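Long-range contacts in beta-amyloid-like protein (Caenorhabditis elegans, PDB 3K66), which carries an E2 domain with a heparin binding site and, as a worm homolog of human amyloid precursor protein, probably serves in cell adhesion and neural development: residues Glu14-Phe18 against His91-Val95; His108-Gln112 against Thr180-Leu184. All blocks are in the same frame, centred on the assembly; numbering follows the deposited sequence.

Contact 1: residues Glu14-Phe18 against His91-Val95; sequences EHDDF and HEERV
Glu14 OE2 is held by two groups, His91 ND1 at 3.2 Å across the contact and the hydroxyl of Tyr5 from the N-terminal loop. The histidine N-H meets this oxygen almost straight, at 168°, in its own ring plane and on the anti lone pair, the side turned away from OE1. The other oxygen serves the arginine: Arg94 NH1 donates to the syn lone pair of Glu14 OE1 at 3.0 Å, closing a salt bridge. Although OE1 lies in the guanidinium plane, that plane stands 79° from the carboxylate, a single-nitrogen grip in place of a flat two-pronged pair. The bend of Glu14 at chi2 turns the carboxylate between His91 and Arg94, and the nearby arginine charge would probably favour its ionised form. Tyr5 also takes Arg94 NH2 on its backbone oxygen and offers its ring in a cation-pi contact, so Tyr5 holds the guanidinium as well as the carboxylate. One turn on, Phe18 and His91 stack face to face, centroids 3.7 Å apart and planes at 11°. Both swing CG opposite the backbone N, which carries the rings into the gap between the helices, and His91 CB sits over the phenyl face as a CH-pi contact. Val95 CG2 lies over the opposite face of the His91 ring, toward its rim, 3.4 Å above the plane. With the two short segments almost antiparallel, these residues join the start of helix 14-53 to helix 55-119, the antiparallel coiled-coil pairing characteristic of the N-terminal half of the APP-family E2 domain.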
ATOM      1  N   GLU A  14       4.050   4.732 -10.056  1.00 68.24           N
ATOM      2  CA  GLU A  14       4.073   5.019  -8.638  1.00 69.71           C
ATOM      3  C   GLU A  14       4.755   3.908  -7.822  1.00 69.74           C
ATOM      4  O   GLU A  14       5.560   4.223  -6.950  1.00 70.33           O
ATOM      5  CB  GLU A  14       2.649   5.285  -8.129  1.00 65.67           C
ATOM      6  CG  GLU A  14       2.553   5.564  -6.632  1.00 65.53           C
ATOM      7  CD  GLU A  14       3.276   6.831  -6.213  1.00 68.59           C
ATOM      8  OE1 GLU A  14       3.639   7.638  -7.099  1.00 70.48           O
ATOM      9  OE2 GLU A  14       3.475   7.036  -4.992  1.00 68.55           O
ATOM     10  N   HIS A  15       4.459   2.630  -8.098  1.00 73.83           N
ATOM     11  CA  HIS A  15       5.089   1.533  -7.339  1.00 78.45           C
ATOM     12  C   HIS A  15       6.585   1.698  -7.301  1.00 75.07           C
ATOM     13  O   HIS A  15       7.180   1.633  -6.237  1.00 75.95           O
ATOM     14  CB  HIS A  15       4.774   0.138  -7.916  1.00 87.25           C
ATOM     15  CG  HIS A  15       5.402  -1.011  -7.162  1.00101.22           C
ATOM     16  ND1 HIS A  15       5.829  -0.916  -5.849  1.00107.56           N
ATOM     17  CD2 HIS A  15       5.617  -2.302  -7.523  1.00107.89           C
ATOM     18  CE1 HIS A  15       6.272  -2.092  -5.442  1.00112.48           C
ATOM     19  NE2 HIS A  15       6.154  -2.951  -6.435  1.00112.24           N
ATOM     20  N   ASP A  16       7.191   1.942  -8.455  1.00 72.43           N
ATOM     21  CA  ASP A  16       8.640   2.093  -8.524  1.00 71.78           C
ATOM     22  C   ASP A  16       9.143   3.372  -7.839  1.00 69.20           C
ATOM     23  O   ASP A  16      10.037   3.287  -6.990  1.00 68.09           O
ATOM     24  CB  ASP A  16       9.093   2.062  -9.982  1.00 74.31           C
ATOM     25  CG  ASP A  16      10.592   1.878 -10.132  1.00 75.26           C
ATOM     26  OD1 ASP A  16      11.110   0.829  -9.676  1.00 77.70           O
ATOM     27  OD2 ASP A  16      11.242   2.786 -10.711  1.00 77.53           O
ATOM     28  N   ASP A  17       8.565   4.537  -8.166  1.00 69.72           N
ATOM     29  CA  ASP A  17       9.011   5.807  -7.564  1.00 70.85           C
ATOM     30  C   ASP A  17       8.936   5.750  -6.046  1.00 68.09           C
ATOM     31  O   ASP A  17       9.827   6.239  -5.350  1.00 67.71           O
ATOM     32  CB  ASP A  17       8.166   7.000  -8.033  1.00 74.55           C
ATOM     33  CG  ASP A  17       7.675   6.860  -9.454  1.00 79.53           C
ATOM     34  OD1 ASP A  17       8.513   6.677 -10.358  1.00 82.16           O
ATOM     35  OD2 ASP A  17       6.443   6.937  -9.658  1.00 85.18           O
ATOM     36  N   PHE A  18       7.855   5.163  -5.545  1.00 66.05           N
ATOM     37  CA  PHE A  18       7.643   5.021  -4.110  1.00 65.52           C
ATOM     38  C   PHE A  18       8.693   4.094  -3.521  1.00 65.38           C
ATOM     39  O   PHE A  18       9.450   4.474  -2.620  1.00 64.20           O
ATOM     40  CB  PHE A  18       6.269   4.437  -3.831  1.00 65.75           C
ATOM     41  CG  PHE A  18       6.009   4.205  -2.382  1.00 67.39           C
ATOM     42  CD1 PHE A  18       5.967   5.276  -1.492  1.00 68.28           C
ATOM     43  CD2 PHE A  18       5.851   2.920  -1.889  1.00 68.24           C
ATOM     44  CE1 PHE A  18       5.753   5.072  -0.132  1.00 66.88           C
ATOM     45  CE2 PHE A  18       5.635   2.704  -0.531  1.00 68.01           C
ATOM     46  CZ  PHE A  18       5.595   3.781   0.348  1.00 66.82           C
ATOM     47  N   HIS A  91       1.512   8.071  -1.150  1.00 61.27           N
ATOM     48  CA  HIS A  91       1.487   6.853  -1.938  1.00 61.78           C
ATOM     49  C   HIS A  91       0.058   6.302  -2.032  1.00 62.83           C
ATOM     50  O   HIS A  91      -0.489   6.165  -3.129  1.00 62.47           O
ATOM     51  CB  HIS A  91       2.419   5.811  -1.315  1.00 61.39           C
ATOM     52  CG  HIS A  91       2.452   4.505  -2.052  1.00 60.25           C
ATOM     53  ND1 HIS A  91       2.871   4.395  -3.363  1.00 58.46           N
ATOM     54  CD2 HIS A  91       2.149   3.248  -1.648  1.00 58.37           C
ATOM     55  CE1 HIS A  91       2.828   3.127  -3.731  1.00 57.25           C
ATOM     56  NE2 HIS A  91       2.392   2.412  -2.708  1.00 58.21           N
ATOM     57  N   GLU A  92      -0.554   6.002  -0.887  1.00 65.07           N
ATOM     58  CA  GLU A  92      -1.918   5.480  -0.897  1.00 65.44           C
ATOM     59  C   GLU A  92      -2.858   6.420  -1.666  1.00 65.34           C
ATOM     60  O   GLU A  92      -3.770   5.956  -2.352  1.00 65.36           O
ATOM     61  CB  GLU A  92      -2.437   5.255   0.537  1.00 65.07           C
ATOM     62  N   GLU A  93      -2.653   7.732  -1.570  1.00 63.20           N
ATOM     63  CA  GLU A  93      -3.512   8.635  -2.328  1.00 63.43           C
ATOM     64  C   GLU A  93      -3.303   8.426  -3.831  1.00 62.71           C
ATOM     65  O   GLU A  93      -4.274   8.285  -4.585  1.00 64.33           O
ATOM     66  CB  GLU A  93      -3.250  10.094  -1.979  1.00 65.32           C
ATOM     67  CG  GLU A  93      -4.024  10.483  -0.845  1.00 70.18           C
ATOM     68  N   ARG A  94      -2.056   8.367  -4.287  1.00 60.63           N
ATOM     69  CA  ARG A  94      -1.840   8.166  -5.718  1.00 60.00           C
ATOM     70  C   ARG A  94      -2.374   6.832  -6.181  1.00 57.84           C
ATOM     71  O   ARG A  94      -3.119   6.768  -7.151  1.00 58.35           O
ATOM     72  CB  ARG A  94      -0.353   8.277  -6.078  1.00 58.39           C
ATOM     73  CG  ARG A  94       0.203   9.652  -5.828  1.00 59.71           C
ATOM     74  CD  ARG A  94       1.653   9.770  -6.205  1.00 62.32           C
ATOM     75  NE  ARG A  94       2.204  11.046  -5.736  1.00 64.85           N
ATOM     76  CZ  ARG A  94       3.498  11.336  -5.742  1.00 64.34           C
ATOM     77  NH1 ARG A  94       4.364  10.434  -6.195  1.00 64.40           N
ATOM     78  NH2 ARG A  94       3.916  12.515  -5.303  1.00 63.92           N
ATOM     79  N   VAL A  95      -1.997   5.766  -5.487  1.00 58.07           N
ATOM     80  CA  VAL A  95      -2.438   4.431  -5.861  1.00 59.81           C
ATOM     81  C   VAL A  95      -3.967   4.372  -5.991  1.00 60.97           C
ATOM     82  O   VAL A  95      -4.489   3.796  -6.942  1.00 59.98           O
ATOM     83  CB  VAL A  95      -1.939   3.370  -4.825  1.00 58.82           C
ATOM     84  CG1 VAL A  95      -2.246   1.948  -5.332  1.00 58.89           C
ATOM     85  CG2 VAL A  95      -0.442   3.509  -4.601  1.00 55.04           C
TER

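Contact 2: residues His108-Gln112 against Thr180-Leu184; sequences HDYRQ and TLAML
In the helical bundle that forms the second half of the E2 domain, Tyr110 of helix 55-119 reaches across to the last residues of helix 163-182 and those just after. Its CG lies opposite the backbone N (chi1 178°), which directs the ring toward the 180-184 segment, with Ser129 and Leu130 of helix 123-154 packed against it. At the far end the phenol oxygen Tyr110 OH donates to the backbone carbonyl Thr180 O at 3.1 Å, although the oxygen's position is somewhat uncertain in the model. That carbonyl also receives a weak bond from Met183 N. Along the CD1-CE1 side of the ring, Thr180 CG2 comes obliquely to Tyr110 CE1 at 3.5 Å, while the threonine hydroxyl turns back to the carbonyl of Arg176. Leu184 CD1 packs at the ring edge, 4.1 Å from Tyr110 CZ. A phenylalanine here would probably leave the Thr180 carbonyl without the phenol hydroxyl, losing the polar link between the two segments. Met183 makes a Met-aromatic contact, its SD 5.2 Å from the centroid of the Tyr110 ring and at the edge, 77° off the normal. The same sulfur meets the more exposed Arg111, whose chain, bent at chi2 and chi3, crosses the methionine at about a right angle and sets both NE and NH2 of Arg111 3.6 Å from Met183 SD.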
ATOM      1  N   HIS A 108     -15.457   2.793 -19.514  1.00 71.07           N
ATOM      2  CA  HIS A 108     -15.738   3.438 -20.802  1.00 71.22           C
ATOM      3  C   HIS A 108     -15.608   2.431 -21.923  1.00 70.02           C
ATOM      4  O   HIS A 108     -16.553   2.198 -22.657  1.00 69.67           O
ATOM      5  CB  HIS A 108     -14.762   4.595 -21.045  1.00 72.27           C
ATOM      6  CG  HIS A 108     -14.859   5.197 -22.412  1.00 75.51           C
ATOM      7  ND1 HIS A 108     -15.773   6.182 -22.736  1.00 76.92           N
ATOM      8  CD2 HIS A 108     -14.183   4.919 -23.552  1.00 76.00           C
ATOM      9  CE1 HIS A 108     -15.654   6.481 -24.016  1.00 78.74           C
ATOM     10  NE2 HIS A 108     -14.698   5.732 -24.535  1.00 78.91           N
ATOM     11  N   ASP A 109     -14.425   1.846 -22.055  1.00 69.41           N
ATOM     12  CA  ASP A 109     -14.201   0.844 -23.085  1.00 69.67           C
ATOM     13  C   ASP A 109     -15.322  -0.204 -23.003  1.00 69.00           C
ATOM     14  O   ASP A 109     -15.775  -0.708 -24.032  1.00 69.95           O
ATOM     15  CB  ASP A 109     -12.843   0.150 -22.903  1.00 72.97           C
ATOM     16  CG  ASP A 109     -11.662   1.094 -23.073  1.00 76.27           C
ATOM     17  OD1 ASP A 109     -11.700   1.963 -23.961  1.00 81.32           O
ATOM     18  OD2 ASP A 109     -10.672   0.958 -22.333  1.00 78.00           O
ATOM     19  N   TYR A 110     -15.784  -0.521 -21.788  1.00 67.03           N
ATOM     20  CA  TYR A 110     -16.846  -1.526 -21.620  1.00 66.22           C
ATOM     21  C   TYR A 110     -18.180  -1.135 -22.215  1.00 67.92           C
ATOM     22  O   TYR A 110     -18.739  -1.866 -23.039  1.00 66.44           O
ATOM     23  CB  TYR A 110     -17.096  -1.853 -20.148  1.00 61.49           C
ATOM     24  CG  TYR A 110     -18.231  -2.855 -19.925  1.00 54.73           C
ATOM     25  CD1 TYR A 110     -19.239  -2.605 -19.003  1.00 51.59           C
ATOM     26  CD2 TYR A 110     -18.233  -4.087 -20.579  1.00 55.68           C
ATOM     27  CE1 TYR A 110     -20.214  -3.551 -18.724  1.00 49.82           C
ATOM     28  CE2 TYR A 110     -19.195  -5.052 -20.315  1.00 52.42           C
ATOM     29  CZ  TYR A 110     -20.179  -4.779 -19.378  1.00 53.45           C
ATOM     30  OH  TYR A 110     -21.092  -5.763 -19.045  1.00 50.73           O
ATOM     31  N   ARG A 111     -18.704  -0.001 -21.764  1.00 69.95           N
ATOM     32  CA  ARG A 111     -19.982   0.481 -22.246  1.00 72.10           C
ATOM     33  C   ARG A 111     -19.978   0.735 -23.743  1.00 75.01           C
ATOM     34  O   ARG A 111     -20.964   0.482 -24.422  1.00 76.16           O
ATOM     35  CB  ARG A 111     -20.362   1.743 -21.500  1.00 72.09           C
ATOM     36  CG  ARG A 111     -20.776   1.494 -20.060  1.00 70.28           C
ATOM     37  CD  ARG A 111     -22.121   2.124 -19.805  1.00 70.97           C
ATOM     38  NE  ARG A 111     -23.145   1.127 -19.510  1.00 73.29           N
ATOM     39  CZ  ARG A 111     -24.453   1.373 -19.522  1.00 75.55           C
ATOM     40  NH1 ARG A 111     -24.904   2.593 -19.827  1.00 77.09           N
ATOM     41  NH2 ARG A 111     -25.311   0.408 -19.201  1.00 75.49           N
ATOM     42  N   GLN A 112     -18.862   1.223 -24.269  1.00 81.14           N
ATOM     43  CA  GLN A 112     -18.793   1.471 -25.701  1.00 84.52           C
ATOM     44  C   GLN A 112     -18.887   0.101 -26.365  1.00 85.58           C
ATOM     45  O   GLN A 112     -19.638  -0.093 -27.328  1.00 84.90           O
ATOM     46  CB  GLN A 112     -17.479   2.177 -26.080  1.00 85.09           C
ATOM     47  CG  GLN A 112     -17.667   3.327 -27.092  1.00 90.99           C
ATOM     48  CD  GLN A 112     -16.393   4.114 -27.387  1.00 94.00           C
ATOM     49  OE1 GLN A 112     -16.407   5.352 -27.460  1.00 94.33           O
ATOM     50  NE2 GLN A 112     -15.299   3.406 -27.577  1.00 94.43           N
ATOM     51  N   THR A 180     -22.056  -4.423 -12.744  1.00 54.31           N
ATOM     52  CA  THR A 180     -21.492  -4.354 -14.081  1.00 53.81           C
ATOM     53  C   THR A 180     -21.847  -5.590 -14.920  1.00 56.24           C
ATOM     54  O   THR A 180     -22.047  -5.486 -16.130  1.00 56.39           O
ATOM     55  CB  THR A 180     -19.987  -4.134 -13.999  1.00 52.70           C
ATOM     56  OG1 THR A 180     -19.730  -3.032 -13.119  1.00 50.90           O
ATOM     57  CG2 THR A 180     -19.425  -3.798 -15.361  1.00 49.16           C
ATOM     58  N   LEU A 181     -21.954  -6.751 -14.273  1.00 58.70           N
ATOM     59  CA  LEU A 181     -22.338  -7.991 -14.955  1.00 56.79           C
ATOM     60  C   LEU A 181     -23.832  -7.894 -15.322  1.00 58.83           C
ATOM     61  O   LEU A 181     -24.268  -8.373 -16.380  1.00 58.09           O
ATOM     62  CB  LEU A 181     -22.075  -9.202 -14.046  1.00 52.64           C
ATOM     63  CG  LEU A 181     -20.589  -9.574 -13.892  1.00 53.53           C
ATOM     64  CD1 LEU A 181     -20.281 -10.102 -12.488  1.00 48.10           C
ATOM     65  CD2 LEU A 181     -20.236 -10.619 -14.925  1.00 50.49           C
ATOM     66  N   ALA A 182     -24.616  -7.268 -14.450  1.00 58.28           N
ATOM     67  CA  ALA A 182     -26.035  -7.118 -14.723  1.00 59.99           C
ATOM     68  C   ALA A 182     -26.257  -6.403 -16.066  1.00 61.71           C
ATOM     69  O   ALA A 182     -27.239  -6.647 -16.763  1.00 62.39           O
ATOM     70  CB  ALA A 182     -26.722  -6.348 -13.585  1.00 60.80           C
ATOM     71  N   MET A 183     -25.339  -5.524 -16.436  1.00 62.28           N
ATOM     72  CA  MET A 183     -25.493  -4.815 -17.683  1.00 62.41           C
ATOM     73  C   MET A 183     -25.635  -5.744 -18.873  1.00 63.65           C
ATOM     74  O   MET A 183     -26.042  -5.310 -19.942  1.00 64.84           O
ATOM     75  CB  MET A 183     -24.336  -3.834 -17.886  1.00 60.77           C
ATOM     76  CG  MET A 183     -24.508  -2.576 -17.051  1.00 61.36           C
ATOM     77  SD  MET A 183     -23.085  -1.493 -17.025  1.00 60.37           S
ATOM     78  CE  MET A 183     -23.377  -0.514 -15.509  1.00 59.92           C
ATOM     79  N   LEU A 184     -25.340  -7.028 -18.708  1.00 63.29           N
ATOM     80  CA  LEU A 184     -25.478  -7.937 -19.839  1.00 64.19           C
ATOM     81  C   LEU A 184     -26.895  -8.470 -19.980  1.00 65.52           C
ATOM     82  O   LEU A 184     -27.293  -8.887 -21.056  1.00 66.46           O
ATOM     83  CB  LEU A 184     -24.504  -9.117 -19.734  1.00 65.33           C
ATOM     84  CG  LEU A 184     -23.034  -8.844 -20.043  1.00 64.01           C
ATOM     85  CD1 LEU A 184     -22.395  -8.234 -18.830  1.00 67.80           C
ATOM     86  CD2 LEU A 184     -22.310 -10.114 -20.413  1.00 62.44           C
TER

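From the N terminus, helix 14-53 runs out and helix 55-119 returns, and contact 1 closes this long, almost wholly helical hairpin where 91-95 comes back beside 14-18. Helix 55-119 then continues to 108-112, where contact 2 opens; it closes at 180-184, toward the end of helix 163-182, once helix 123-154 and the short helix 156-160 have passed. The two closures therefore follow one another in series, neither nesting nor crossing. The centres of contact 1 and contact 2 are 28 Å apart, and the two do not touch. Helix 55-119 is the element they share: contact 1 pairs it with the first helix, contact 2 with the later bundle.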